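Local coordinates for protein amino acid amide racemase (Ochrobactrum anthropi, PDB 6GIO) that belongs to the class-III aminotransferase family and binds pyridoxal-5'-phosphate in pockets to which both chains of a two-chain assembly contribute, at residues S78-P83 against F291-T296; R72-A77 against G298-T303; E103-F108 against G280-M285; P61-A66 against T303-A308. All blocks are in the same frame, centred on the assembly; numbering follows the deposited sequence.

Interaction 1 (S78-P83 against F291-T296); sequences SLLLYP and FVLQTT. With PLP (pyridoxal-5'-phosphate), chain E.
Ser78 and Leu80 carry the contact with Thr295, Gln294 and Leu293, one through a hydroxyl and the other through a methyl group. Ser78 OG donates to Thr295 O at 2.9 Å, lying in the carbonyl plane with a C=O...O angle of 146°. The same hydroxyl accepts from the backbone N three residues on, with Leu81 N 3.2 Å from Ser78 OG, an ST motif, and the two bonds together hold the hydroxyl. Packing is closest beside this bond. Leu80 CG sits in the crowded position between its own N and carbonyl carbon (chi1 65°), and Leu80 CD2 comes to 3.5 Å from Gln294 O. Its apolar neighbour is Leu293, whose CB lies 4.0 Å from Leu80 CD2. On the looser flank a water links the segments: it accepts from Leu80 N at 3.0 Å and lies 2.9 Å from Gln294 O. Beyond the 291-296 segment lies pyridoxal-5'-phosphate, which Gly112 and Ser113 of the second subunit also hold. Thr295 N binds its O1P at 2.8 Å. Because Thr295 OG1 stands beside the backbone N (chi1 -60°), it reaches the same phosphate oxygen, with OG1 2.7 Å from O1P. Thr295 therefore faces two ways, its carbonyl gripped by Ser78 while its N-H and hydroxyl grip the phosphate. Ser78 is thus a second-shell residue, consistent with a role in positioning Thr295, which binds the phosphate, and the cofactor site is completed across the subunit interface.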
loop_
_atom_site.group_PDB
_atom_site.type_symbol
_atom_site.label_atom_id
_atom_site.label_comp_id
_atom_site.label_asym_id
_atom_site.label_seq_id
_atom_site.Cartn_x
_atom_site.Cartn_y
_atom_site.Cartn_z
ATOM N N SER C 78 0.965 3.566 -13.366
ATOM C CA SER C 78 2.157 3.035 -12.783
ATOM C C SER C 78 3.295 4.000 -13.015
ATOM O O SER C 78 3.795 4.102 -14.156
ATOM C CB SER C 78 2.549 1.667 -13.420
ATOM O OG SER C 78 3.873 1.218 -12.986
ATOM N N LEU C 79 3.725 4.669 -11.951
ATOM C CA LEU C 79 4.904 5.575 -12.052
ATOM C C LEU C 79 6.209 4.781 -12.322
ATOM O O LEU C 79 7.153 5.272 -12.978
ATOM C CB LEU C 79 4.995 6.460 -10.793
ATOM C CG LEU C 79 6.163 7.443 -10.708
ATOM C CD1 LEU C 79 6.209 8.396 -11.879
ATOM C CD2 LEU C 79 6.086 8.236 -9.414
ATOM N N LEU C 80 6.295 3.557 -11.820
ATOM C CA LEU C 80 7.522 2.784 -12.064
ATOM C C LEU C 80 7.742 2.501 -13.544
ATOM O O LEU C 80 8.882 2.537 -14.010
ATOM C CB LEU C 80 7.604 1.526 -11.224
ATOM C CG LEU C 80 6.605 0.387 -11.418
ATOM C CD1 LEU C 80 7.049 -0.584 -12.481
ATOM C CD2 LEU C 80 6.474 -0.391 -10.122
ATOM N N LEU C 81 6.651 2.246 -14.277
ATOM C CA LEU C 81 6.694 2.153 -15.754
ATOM C C LEU C 81 6.745 3.501 -16.503
ATOM O O LEU C 81 7.530 3.651 -17.470
ATOM C CB LEU C 81 5.483 1.388 -16.263
ATOM C CG LEU C 81 5.442 -0.093 -15.942
ATOM C CD1 LEU C 81 4.205 -0.699 -16.583
ATOM C CD2 LEU C 81 6.728 -0.771 -16.394
ATOM N N TYR C 82 5.920 4.463 -16.070
ATOM C CA TYR C 82 5.673 5.672 -16.838
ATOM C C TYR C 82 5.527 6.908 -15.946
ATOM O O TYR C 82 4.561 7.004 -15.175
ATOM C CB TYR C 82 4.393 5.535 -17.729
ATOM C CG TYR C 82 4.257 4.222 -18.506
ATOM C CD1 TYR C 82 5.176 3.880 -19.519
ATOM C CD2 TYR C 82 3.196 3.340 -18.255
ATOM C CE1 TYR C 82 5.073 2.682 -20.209
ATOM C CE2 TYR C 82 3.091 2.137 -18.931
ATOM C CZ TYR C 82 4.006 1.803 -19.912
ATOM O OH TYR C 82 3.883 0.581 -20.601
ATOM N N PRO C 83 6.438 7.902 -16.104
ATOM C CA PRO C 83 6.181 9.216 -15.584
ATOM C C PRO C 83 4.812 9.671 -15.963
ATOM O O PRO C 83 4.385 9.397 -17.089
ATOM C CB PRO C 83 7.200 10.113 -16.305
ATOM C CG PRO C 83 8.315 9.193 -16.707
ATOM C CD PRO C 83 7.654 7.865 -16.946
ATOM N N PHE C 291 14.464 -0.713 -6.606
ATOM C CA PHE C 291 14.763 -1.214 -5.296
ATOM C C PHE C 291 13.539 -1.303 -4.408
ATOM O O PHE C 291 13.470 -2.172 -3.562
ATOM C CB PHE C 291 15.760 -0.274 -4.659
ATOM C CG PHE C 291 16.421 -0.824 -3.439
ATOM C CD1 PHE C 291 17.158 -2.004 -3.504
ATOM C CD2 PHE C 291 16.367 -0.128 -2.240
ATOM C CE1 PHE C 291 17.795 -2.499 -2.386
ATOM C CE2 PHE C 291 16.984 -0.613 -1.111
ATOM C CZ PHE C 291 17.704 -1.803 -1.180
ATOM N N VAL C 292 12.613 -0.361 -4.554
ATOM C CA VAL C 292 11.358 -0.406 -3.809
ATOM C C VAL C 292 10.202 -0.107 -4.760
ATOM O O VAL C 292 9.841 1.039 -4.951
ATOM C CB VAL C 292 11.355 0.570 -2.615
ATOM C CG1 VAL C 292 10.180 0.255 -1.704
ATOM C CG2 VAL C 292 12.644 0.461 -1.801
ATOM N N LEU C 293 9.615 -1.163 -5.327
ATOM C CA LEU C 293 8.630 -1.063 -6.388
ATOM C C LEU C 293 7.261 -1.486 -5.938
ATOM O O LEU C 293 7.109 -2.534 -5.281
ATOM C CB LEU C 293 9.001 -1.990 -7.530
ATOM C CG LEU C 293 10.298 -1.716 -8.304
ATOM C CD1 LEU C 293 10.336 -2.659 -9.504
ATOM C CD2 LEU C 293 10.409 -0.267 -8.736
ATOM N N GLN C 294 6.258 -0.677 -6.262
ATOM C CA GLN C 294 4.869 -1.125 -6.151
ATOM C C GLN C 294 4.157 -0.627 -7.376
ATOM O O GLN C 294 4.155 0.581 -7.640
ATOM C CB GLN C 294 4.189 -0.580 -4.923
ATOM C CG GLN C 294 4.598 -1.246 -3.633
ATOM C CD GLN C 294 3.967 -0.537 -2.463
ATOM O OE1 GLN C 294 4.328 0.609 -2.160
ATOM N NE2 GLN C 294 2.982 -1.181 -1.836
ATOM N N THR C 295 3.502 -1.545 -8.081
ATOM C CA THR C 295 2.979 -1.257 -9.418
ATOM C C THR C 295 2.217 0.078 -9.577
ATOM O O THR C 295 2.573 0.897 -10.469
ATOM C CB THR C 295 2.138 -2.422 -9.939
ATOM O OG1 THR C 295 2.966 -3.597 -10.003
ATOM C CG2 THR C 295 1.633 -2.120 -11.352
ATOM N N THR C 296 1.197 0.290 -8.746
ATOM C CA THR C 296 0.334 1.466 -8.886
ATOM C C THR C 296 0.727 2.662 -8.054
ATOM O O THR C 296 0.023 3.652 -8.043
ATOM C CB THR C 296 -1.150 1.150 -8.583
ATOM O OG1 THR C 296 -1.272 0.758 -7.223
ATOM C CG2 THR C 296 -1.645 0.055 -9.491
HETATM N N1 PLP E . 2.465 -10.905 -6.865
HETATM C C2 PLP E . 2.458 -11.085 -8.222
HETATM C C2A PLP E . 2.223 -12.443 -8.844
HETATM C C3 PLP E . 2.694 -9.910 -9.115
HETATM O O3 PLP E . 2.719 -10.004 -10.467
HETATM C C4 PLP E . 2.913 -8.585 -8.492
HETATM C C4A PLP E . 3.144 -7.376 -9.322
HETATM C C5 PLP E . 2.912 -8.504 -7.004
HETATM C C6 PLP E . 2.677 -9.683 -6.278
HETATM C C5A PLP E . 3.152 -7.123 -6.370
HETATM O O4P PLP E . 2.115 -6.139 -6.626
HETATM P P PLP E . 2.418 -4.590 -6.353
HETATM O O1P PLP E . 3.490 -4.292 -7.404
HETATM O O2P PLP E . 3.023 -4.457 -4.965
HETATM O O3P PLP E . 1.102 -3.914 -6.550
HETATM O O HOH W 1 4.819 2.736 -9.383
#

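Interaction 2 (R72-A77 against G298-T303); sequences RDMAGA and GNPVAT
Pro300 is the point on which Met74, Ala75 and Gly76 converge. Its ring comes against the backbone of the 72-77 loop, with Pro300 CG only 3.0 Å from Gly76 O, a tight approach of a ring carbon to a carbonyl oxygen. Ala75, the centre of an inverse gamma turn, adds its methyl group, with CB 4.3 Å from Pro300 CB. Met74 crosses the ring at about a right angle. Its CG, anti to the backbone N (chi1 -171°), lies 3.9 Å from Pro300 CG. A bend at chi3 (-81°) then brings the terminal methyl to the next residue of the helix, leaving Met74 CE 3.9 Å from Val301 CG2. No hydrogen bond joins the two segments, and several polar groups of 298-303 are used in capping the helix start. Asn299 CG stands between its own N and carbonyl carbon (chi1 64°), and the amide beyond it turns back over the first turn. Its OD1 takes a nearly straight bond from Ala302 N at 2.9 Å and a weak one from Val301 N, while ND2 is bound to Thr296 O. Thr303 OG1 returns to Asn299 O at 3.0 Å, above the carbonyl plane, and Thr303 N shares that oxygen. On the loop side, Ala77 N is bound to Ser50 OG of the second subunit. Asn299 thus serves as N-cap of helix 300-315, with Pro300 as the first helical residue, so that a loop at the subunit interface packs on a capped helix N-terminus.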
loop_
_atom_site.group_PDB
_atom_site.type_symbol
_atom_site.label_atom_id
_atom_site.label_comp_id
_atom_site.label_asym_id
_atom_site.label_seq_id
_atom_site.Cartn_x
_atom_site.Cartn_y
_atom_site.Cartn_z
ATOM N N ARG C 72 -11.064 10.082 -15.582
ATOM C CA ARG C 72 -11.527 10.217 -16.969
ATOM C C ARG C 72 -10.433 10.185 -18.044
ATOM O O ARG C 72 -10.651 9.708 -19.157
ATOM C CB ARG C 72 -12.283 11.538 -17.129
ATOM C CG ARG C 72 -13.611 11.592 -16.408
ATOM C CD ARG C 72 -14.033 13.047 -16.278
ATOM N NE ARG C 72 -15.236 13.203 -15.472
ATOM C CZ ARG C 72 -15.789 14.377 -15.181
ATOM N NH1 ARG C 72 -15.267 15.499 -15.652
ATOM N NH2 ARG C 72 -16.882 14.420 -14.451
ATOM N N ASP C 73 -9.273 10.752 -17.742
ATOM C CA ASP C 73 -8.215 10.866 -18.713
ATOM C C ASP C 73 -6.912 10.472 -18.000
ATOM O O ASP C 73 -6.113 11.316 -17.596
ATOM C CB ASP C 73 -8.213 12.275 -19.278
ATOM C CG ASP C 73 -7.153 12.491 -20.342
ATOM O OD1 ASP C 73 -6.585 11.510 -20.826
ATOM O OD2 ASP C 73 -6.884 13.645 -20.693
ATOM N N MET C 74 -6.752 9.157 -17.846
ATOM C CA MET C 74 -5.784 8.525 -16.942
ATOM C C MET C 74 -4.449 8.310 -17.609
ATOM O O MET C 74 -4.340 7.535 -18.595
ATOM C CB MET C 74 -6.310 7.182 -16.442
ATOM C CG MET C 74 -5.449 6.555 -15.320
ATOM S SD MET C 74 -6.024 4.911 -14.790
ATOM C CE MET C 74 -7.318 5.368 -13.702
ATOM N N ALA C 75 -3.437 8.979 -17.050
ATOM C CA ALA C 75 -2.105 9.029 -17.643
ATOM C C ALA C 75 -1.305 7.798 -17.217
ATOM O O ALA C 75 -0.301 7.874 -16.486
ATOM C CB ALA C 75 -1.404 10.306 -17.234
ATOM N N GLY C 76 -1.771 6.659 -17.669
ATOM C CA GLY C 76 -1.253 5.393 -17.186
ATOM C C GLY C 76 -1.678 5.135 -15.734
ATOM O O GLY C 76 -2.413 5.943 -15.122
ATOM N N ALA C 77 -1.163 4.043 -15.164
ATOM C CA ALA C 77 -1.457 3.664 -13.764
ATOM C C ALA C 77 -0.245 3.121 -12.999
ATOM O O ALA C 77 -0.410 2.309 -12.061
ATOM C CB ALA C 77 -2.622 2.658 -13.726
ATOM N N GLY C 298 2.253 6.101 -7.208
ATOM C CA GLY C 298 2.473 7.292 -8.003
ATOM C C GLY C 298 1.520 7.364 -9.161
ATOM O O GLY C 298 1.808 8.035 -10.136
ATOM N N ASN C 299 0.366 6.676 -9.039
ATOM C CA ASN C 299 -0.586 6.640 -10.101
ATOM C C ASN C 299 -1.181 8.039 -10.164
ATOM O O ASN C 299 -1.181 8.756 -9.172
ATOM C CB ASN C 299 -1.683 5.591 -9.843
ATOM C CG ASN C 299 -2.502 5.912 -8.626
ATOM O OD1 ASN C 299 -3.375 6.791 -8.687
ATOM N ND2 ASN C 299 -2.175 5.258 -7.479
ATOM N N PRO C 300 -1.667 8.440 -11.347
ATOM C CA PRO C 300 -2.071 9.813 -11.578
ATOM C C PRO C 300 -3.316 10.270 -10.805
ATOM O O PRO C 300 -3.499 11.486 -10.604
ATOM C CB PRO C 300 -2.317 9.841 -13.068
ATOM C CG PRO C 300 -2.590 8.436 -13.468
ATOM C CD PRO C 300 -1.715 7.628 -12.566
ATOM N N VAL C 301 -4.142 9.323 -10.352
ATOM C CA VAL C 301 -5.361 9.660 -9.613
ATOM C C VAL C 301 -5.058 10.081 -8.173
ATOM O O VAL C 301 -5.465 11.158 -7.736
ATOM C CB VAL C 301 -6.343 8.483 -9.642
ATOM C CG1 VAL C 301 -7.591 8.810 -8.850
ATOM C CG2 VAL C 301 -6.705 8.160 -11.099
ATOM N N ALA C 302 -4.299 9.251 -7.450
ATOM C CA ALA C 302 -3.955 9.509 -6.081
ATOM C C ALA C 302 -3.077 10.727 -6.029
ATOM O O ALA C 302 -3.293 11.555 -5.151
ATOM C CB ALA C 302 -3.226 8.309 -5.481
ATOM N N THR C 303 -2.112 10.853 -6.968
ATOM C CA THR C 303 -1.203 12.031 -6.930
ATOM C C THR C 303 -1.922 13.322 -7.273
ATOM O O THR C 303 -1.623 14.355 -6.676
ATOM C CB THR C 303 0.078 11.878 -7.782
ATOM O OG1 THR C 303 -0.247 11.591 -9.133
ATOM C CG2 THR C 303 0.919 10.742 -7.262
#

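Interaction 3 (E103-F108 against G280-M285); sequences ERRVWF and GPQWVM
Arg105 and Gly280 form an antiparallel hydrogen-bonded pair, with Arg105 N 3.0 Å from Gly280 O and Gly280 N 3.1 Å from Arg105 O, and the neighbouring pair is Arg104 with Pro281. Strand 104-109 is an outermost strand, within the chain, of the seven-stranded mixed sheet; that sheet, with strand 276-281 antiparallel to its neighbours, is characteristic of the large domain of fold-type I pyridoxal-phosphate proteins. Past Pro281, at the N-cap position, the second segment turns into a short helix. The pairing goes one bond further, as Gln282 N donates to Glu103 O at 3.0 Å from above the carbonyl plane. Met285 packs from the helix onto the face that carries Arg105 and Trp107. Its chain bends at chi2 and chi3, and Met285 CE touches Trp107 CB at 3.7 Å. Trp107 turns its indole away, bonding through NE1 to Val292 O. At the more exposed end, Gln282 lies alongside both Glu103 and Arg105. Gln282 CD lies over one face of the guanidinium, offset toward its rim and 3.6 Å from Arg105 CZ, the amide plane tilted by 38°; Gln282 NE2 has Asp286 OD2 as its partner. Glu103 approaches the guanidinium at its edge instead, and both terminal nitrogens grip a single carboxylate oxygen. Arg105 NH1 meets Glu103 OE1 at 2.7 Å, the shorter arm of the salt bridge, and NH2 reaches OE1 at 3.1 Å. Arg105 NH1 also donates to Arg104 O, 2.8 Å away, so this one nitrogen bonds a side-chain oxygen and a backbone oxygen within the guanidinium plane.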
loop_
_atom_site.group_PDB
_atom_site.type_symbol
_atom_site.label_atom_id
_atom_site.label_comp_id
_atom_site.label_asym_id
_atom_site.label_seq_id
_atom_site.Cartn_x
_atom_site.Cartn_y
_atom_site.Cartn_z
ATOM N N GLU C 103 20.606 18.228 -3.477
ATOM C CA GLU C 103 19.751 17.397 -4.303
ATOM C C GLU C 103 18.876 16.450 -3.440
ATOM O O GLU C 103 19.340 15.847 -2.450
ATOM C CB GLU C 103 20.605 16.609 -5.295
ATOM C CG GLU C 103 21.330 17.473 -6.344
ATOM C CD GLU C 103 20.435 17.861 -7.523
ATOM O OE1 GLU C 103 19.407 17.170 -7.782
ATOM O OE2 GLU C 103 20.763 18.848 -8.220
ATOM N N ARG C 104 17.595 16.383 -3.779
ATOM C CA ARG C 104 16.650 15.523 -3.075
ATOM C C ARG C 104 15.722 14.879 -4.111
ATOM O O ARG C 104 15.579 15.375 -5.239
ATOM C CB ARG C 104 15.820 16.320 -2.063
ATOM C CG ARG C 104 16.661 17.047 -1.022
ATOM C CD ARG C 104 15.806 17.816 -0.039
ATOM N NE ARG C 104 15.121 18.902 -0.714
ATOM C CZ ARG C 104 13.951 19.400 -0.380
ATOM N NH1 ARG C 104 13.278 18.947 0.659
ATOM N NH2 ARG C 104 13.456 20.377 -1.098
ATOM N N ARG C 105 15.128 13.760 -3.750
ATOM C CA ARG C 105 14.140 13.105 -4.608
ATOM C C ARG C 105 13.005 12.543 -3.745
ATOM O O ARG C 105 13.117 12.425 -2.497
ATOM C CB ARG C 105 14.765 11.964 -5.388
ATOM C CG ARG C 105 15.983 12.330 -6.219
ATOM C CD ARG C 105 15.594 13.136 -7.436
ATOM N NE ARG C 105 16.687 13.401 -8.355
ATOM C CZ ARG C 105 17.535 14.429 -8.287
ATOM N NH1 ARG C 105 17.442 15.307 -7.315
ATOM N NH2 ARG C 105 18.486 14.575 -9.216
ATOM N N VAL C 106 11.952 12.152 -4.463
ATOM C CA VAL C 106 10.689 11.722 -3.894
ATOM C C VAL C 106 10.312 10.335 -4.405
ATOM O O VAL C 106 10.391 10.046 -5.598
ATOM C CB VAL C 106 9.596 12.671 -4.312
ATOM C CG1 VAL C 106 8.300 12.344 -3.568
ATOM C CG2 VAL C 106 10.070 14.087 -4.038
ATOM N N TRP C 107 9.948 9.471 -3.489
ATOM C CA TRP C 107 9.388 8.179 -3.829
ATOM C C TRP C 107 7.976 8.258 -3.385
ATOM O O TRP C 107 7.716 8.833 -2.376
ATOM C CB TRP C 107 10.126 7.096 -3.031
ATOM C CG TRP C 107 9.548 5.717 -3.004
ATOM C CD1 TRP C 107 9.920 4.684 -3.784
ATOM C CD2 TRP C 107 8.557 5.200 -2.077
ATOM N NE1 TRP C 107 9.199 3.558 -3.440
ATOM C CE2 TRP C 107 8.371 3.843 -2.385
ATOM C CE3 TRP C 107 7.805 5.763 -1.018
ATOM C CZ2 TRP C 107 7.480 3.017 -1.676
ATOM C CZ3 TRP C 107 6.879 4.915 -0.319
ATOM C CH2 TRP C 107 6.741 3.571 -0.676
ATOM N N PHE C 108 7.076 7.611 -4.103
ATOM C CA PHE C 108 5.666 7.511 -3.710
ATOM C C PHE C 108 5.214 6.116 -3.342
ATOM O O PHE C 108 5.674 5.136 -3.932
ATOM C CB PHE C 108 4.792 7.969 -4.869
ATOM C CG PHE C 108 4.821 9.449 -5.091
ATOM C CD1 PHE C 108 4.265 10.320 -4.146
ATOM C CD2 PHE C 108 5.441 9.985 -6.228
ATOM C CE1 PHE C 108 4.311 11.692 -4.326
ATOM C CE2 PHE C 108 5.452 11.356 -6.435
ATOM C CZ PHE C 108 4.909 12.218 -5.480
ATOM N N GLY C 280 13.835 12.600 0.482
ATOM C CA GLY C 280 15.119 12.291 1.025
ATOM C C GLY C 280 16.231 12.835 0.157
ATOM O O GLY C 280 15.961 13.384 -0.895
ATOM N N PRO C 281 17.475 12.724 0.620
ATOM C CA PRO C 281 18.579 13.263 -0.182
ATOM C C PRO C 281 18.825 12.322 -1.384
ATOM O O PRO C 281 18.511 11.128 -1.299
ATOM C CB PRO C 281 19.781 13.282 0.783
ATOM C CG PRO C 281 19.379 12.521 1.982
ATOM C CD PRO C 281 17.933 12.108 1.877
ATOM N N GLN C 282 19.370 12.852 -2.479
ATOM C CA GLN C 282 19.526 12.061 -3.715
ATOM C C GLN C 282 20.437 10.833 -3.563
ATOM O O GLN C 282 20.152 9.749 -4.077
ATOM C CB GLN C 282 20.019 12.936 -4.874
ATOM C CG GLN C 282 20.149 12.140 -6.157
ATOM C CD GLN C 282 20.690 12.940 -7.296
ATOM O OE1 GLN C 282 21.469 13.891 -7.102
ATOM N NE2 GLN C 282 20.282 12.566 -8.522
ATOM N N TRP C 283 21.514 10.985 -2.814
ATOM C CA TRP C 283 22.455 9.887 -2.677
ATOM C C TRP C 283 21.793 8.679 -2.007
ATOM O O TRP C 283 22.141 7.570 -2.307
ATOM C CB TRP C 283 23.747 10.320 -1.957
ATOM C CG TRP C 283 23.652 10.572 -0.462
ATOM C CD1 TRP C 283 23.361 11.751 0.164
ATOM C CD2 TRP C 283 23.888 9.628 0.575
ATOM N NE1 TRP C 283 23.368 11.583 1.515
ATOM C CE2 TRP C 283 23.706 10.291 1.793
ATOM C CE3 TRP C 283 24.246 8.284 0.592
ATOM C CZ2 TRP C 283 23.865 9.649 3.024
ATOM C CZ3 TRP C 283 24.378 7.644 1.808
ATOM C CH2 TRP C 283 24.190 8.329 3.007
ATOM N N VAL C 284 20.808 8.891 -1.154
ATOM C CA VAL C 284 20.023 7.768 -0.602
ATOM C C VAL C 284 18.939 7.305 -1.574
ATOM O O VAL C 284 18.784 6.101 -1.825
ATOM C CB VAL C 284 19.330 8.198 0.711
ATOM C CG1 VAL C 284 18.369 7.120 1.228
ATOM C CG2 VAL C 284 20.367 8.584 1.746
ATOM N N MET C 285 18.183 8.261 -2.101
ATOM C CA MET C 285 16.941 7.976 -2.803
ATOM C C MET C 285 17.183 7.353 -4.182
ATOM O O MET C 285 16.352 6.588 -4.706
ATOM C CB MET C 285 16.082 9.238 -2.886
ATOM C CG MET C 285 15.688 9.786 -1.537
ATOM S SD MET C 285 14.688 8.655 -0.517
ATOM C CE MET C 285 13.254 8.421 -1.538
#

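Interaction 4 (P61-A66 against T303-A308); sequences PAIVEA and TAAGRA
Ala62 begins the contact by setting its backbone against Ala308: Ala308 CB lies 3.4 Å from Ala62 O, and the two CB atoms are 4.1 Å apart. Ile63 comes next, one branch to each of two partners. Its CG1, beside the backbone N (chi1 -68°), reaches Ala308 CB at 4.2 Å, while Ile63 CG2 meets Ala305 CB at 4.3 Å. One turn after Ala62, Ala66 puts its methyl group between Ala304 and Ala308. Ala66 CB is 3.5 Å from Ala304 O and about equally far from the two methyl groups. In return, Ala304 CB rests 3.8 Å from Ala66 O. The side chains that meet are all apolar, no hydrogen bond joins the segments, and methyl groups rest on carbonyl oxygens of the facing helix. Such small side chains allow the two axes to approach to 8.3 Å. Beyond these residues, Ala62 touches Thr312 and Ala304 touches Ser70, which carries the packing along both helices, and Arg307 forms a salt bridge with Asp93 of helix 85-97. The N-to-C directions make an angle of 152°, an arrangement typical of close, near-antiparallel helix packing through alanine-lined surfaces.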
loop_
_atom_site.group_PDB
_atom_site.type_symbol
_atom_site.label_atom_id
_atom_site.label_comp_id
_atom_site.label_asym_id
_atom_site.label_seq_id
_atom_site.Cartn_x
_atom_site.Cartn_y
_atom_site.Cartn_z
ATOM N N PRO C 61 -14.679 19.934 -3.122
ATOM C CA PRO C 61 -14.621 20.200 -4.569
ATOM C C PRO C 61 -13.228 20.159 -5.215
ATOM O O PRO C 61 -13.135 19.757 -6.364
ATOM C CB PRO C 61 -15.279 21.608 -4.733
ATOM C CG PRO C 61 -15.561 22.108 -3.365
ATOM C CD PRO C 61 -15.490 20.937 -2.408
ATOM N N ALA C 62 -12.164 20.572 -4.529
ATOM C CA ALA C 62 -10.822 20.528 -5.141
ATOM C C ALA C 62 -10.417 19.066 -5.384
ATOM O O ALA C 62 -9.828 18.717 -6.409
ATOM C CB ALA C 62 -9.790 21.231 -4.265
ATOM N N ILE C 63 -10.743 18.205 -4.431
ATOM C CA ILE C 63 -10.342 16.805 -4.527
ATOM C C ILE C 63 -11.239 16.114 -5.534
ATOM O O ILE C 63 -10.745 15.356 -6.388
ATOM C CB ILE C 63 -10.380 16.104 -3.163
ATOM C CG1 ILE C 63 -9.274 16.709 -2.286
ATOM C CG2 ILE C 63 -10.194 14.610 -3.330
ATOM C CD1 ILE C 63 -9.398 16.283 -0.856
ATOM N N VAL C 64 -12.541 16.402 -5.463
ATOM C CA VAL C 64 -13.489 15.872 -6.447
ATOM C C VAL C 64 -13.011 16.214 -7.886
ATOM O O VAL C 64 -12.859 15.320 -8.725
ATOM C CB VAL C 64 -14.913 16.396 -6.202
ATOM C CG1 VAL C 64 -15.798 16.121 -7.394
ATOM C CG2 VAL C 64 -15.504 15.736 -4.976
ATOM N N GLU C 65 -12.744 17.487 -8.149
ATOM C CA GLU C 65 -12.241 17.892 -9.468
ATOM C C GLU C 65 -10.968 17.142 -9.893
ATOM O O GLU C 65 -10.905 16.677 -11.012
ATOM C CB GLU C 65 -12.012 19.408 -9.567
ATOM N N ALA C 66 -9.941 17.066 -9.045
ATOM C CA ALA C 66 -8.682 16.397 -9.428
ATOM C C ALA C 66 -8.903 14.923 -9.744
ATOM O O ALA C 66 -8.360 14.407 -10.704
ATOM C CB ALA C 66 -7.621 16.549 -8.330
ATOM N N THR C 303 -2.112 10.853 -6.968
ATOM C CA THR C 303 -1.203 12.031 -6.930
ATOM C C THR C 303 -1.922 13.322 -7.273
ATOM O O THR C 303 -1.623 14.355 -6.676
ATOM C CB THR C 303 0.078 11.878 -7.782
ATOM O OG1 THR C 303 -0.247 11.591 -9.133
ATOM C CG2 THR C 303 0.919 10.742 -7.262
ATOM N N ALA C 304 -2.890 13.275 -8.196
ATOM C CA ALA C 304 -3.714 14.448 -8.453
ATOM C C ALA C 304 -4.476 14.882 -7.169
ATOM O O ALA C 304 -4.530 16.078 -6.858
ATOM C CB ALA C 304 -4.676 14.230 -9.627
ATOM N N ALA C 305 -5.066 13.922 -6.431
ATOM C CA ALA C 305 -5.744 14.251 -5.179
ATOM C C ALA C 305 -4.771 14.951 -4.205
ATOM O O ALA C 305 -5.106 15.923 -3.537
ATOM C CB ALA C 305 -6.361 13.007 -4.554
ATOM N N GLY C 306 -3.553 14.458 -4.136
ATOM C CA GLY C 306 -2.551 15.070 -3.253
ATOM C C GLY C 306 -2.197 16.497 -3.635
ATOM O O GLY C 306 -1.943 17.342 -2.772
ATOM N N ARG C 307 -2.159 16.766 -4.938
ATOM C CA ARG C 307 -1.871 18.129 -5.393
ATOM C C ARG C 307 -2.985 19.051 -4.935
ATOM O O ARG C 307 -2.714 20.163 -4.500
ATOM C CB ARG C 307 -1.720 18.204 -6.905
ATOM C CG ARG C 307 -0.507 17.491 -7.409
ATOM C CD ARG C 307 -0.086 18.072 -8.720
ATOM N NE ARG C 307 0.577 19.346 -8.498
ATOM C CZ ARG C 307 0.539 20.374 -9.345
ATOM N NH1 ARG C 307 -0.139 20.307 -10.494
ATOM N NH2 ARG C 307 1.185 21.477 -9.038
ATOM N N ALA C 308 -4.234 18.576 -5.033
ATOM C CA ALA C 308 -5.387 19.347 -4.604
ATOM C C ALA C 308 -5.331 19.581 -3.104
ATOM O O ALA C 308 -5.652 20.667 -2.611
ATOM C CB ALA C 308 -6.697 18.649 -4.986
#

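In the fold
Followed from the N terminus, the chain reaches helix 61-72 after its first helix and strands, then the loop to helix 85-97 and strand 104-109, and the return run from 280 to 308 meets these parts in reverse order. The four contacts are therefore nested and none cross: interaction 3 closes the innermost loop, interaction 1 encloses it, interaction 2 surrounds both and interaction 4 is outermost. Interaction 3 joins a sheet edge, and its Phe108 packs on Leu79 of interaction 1. Interaction 1 touches interaction 2 through Leu79 with Gly298 and Ala77 with Thr296. Helix 300-315 serves interactions 2 and 4, which share Thr303. Interactions 1, 2 and 3 all touch the second subunit.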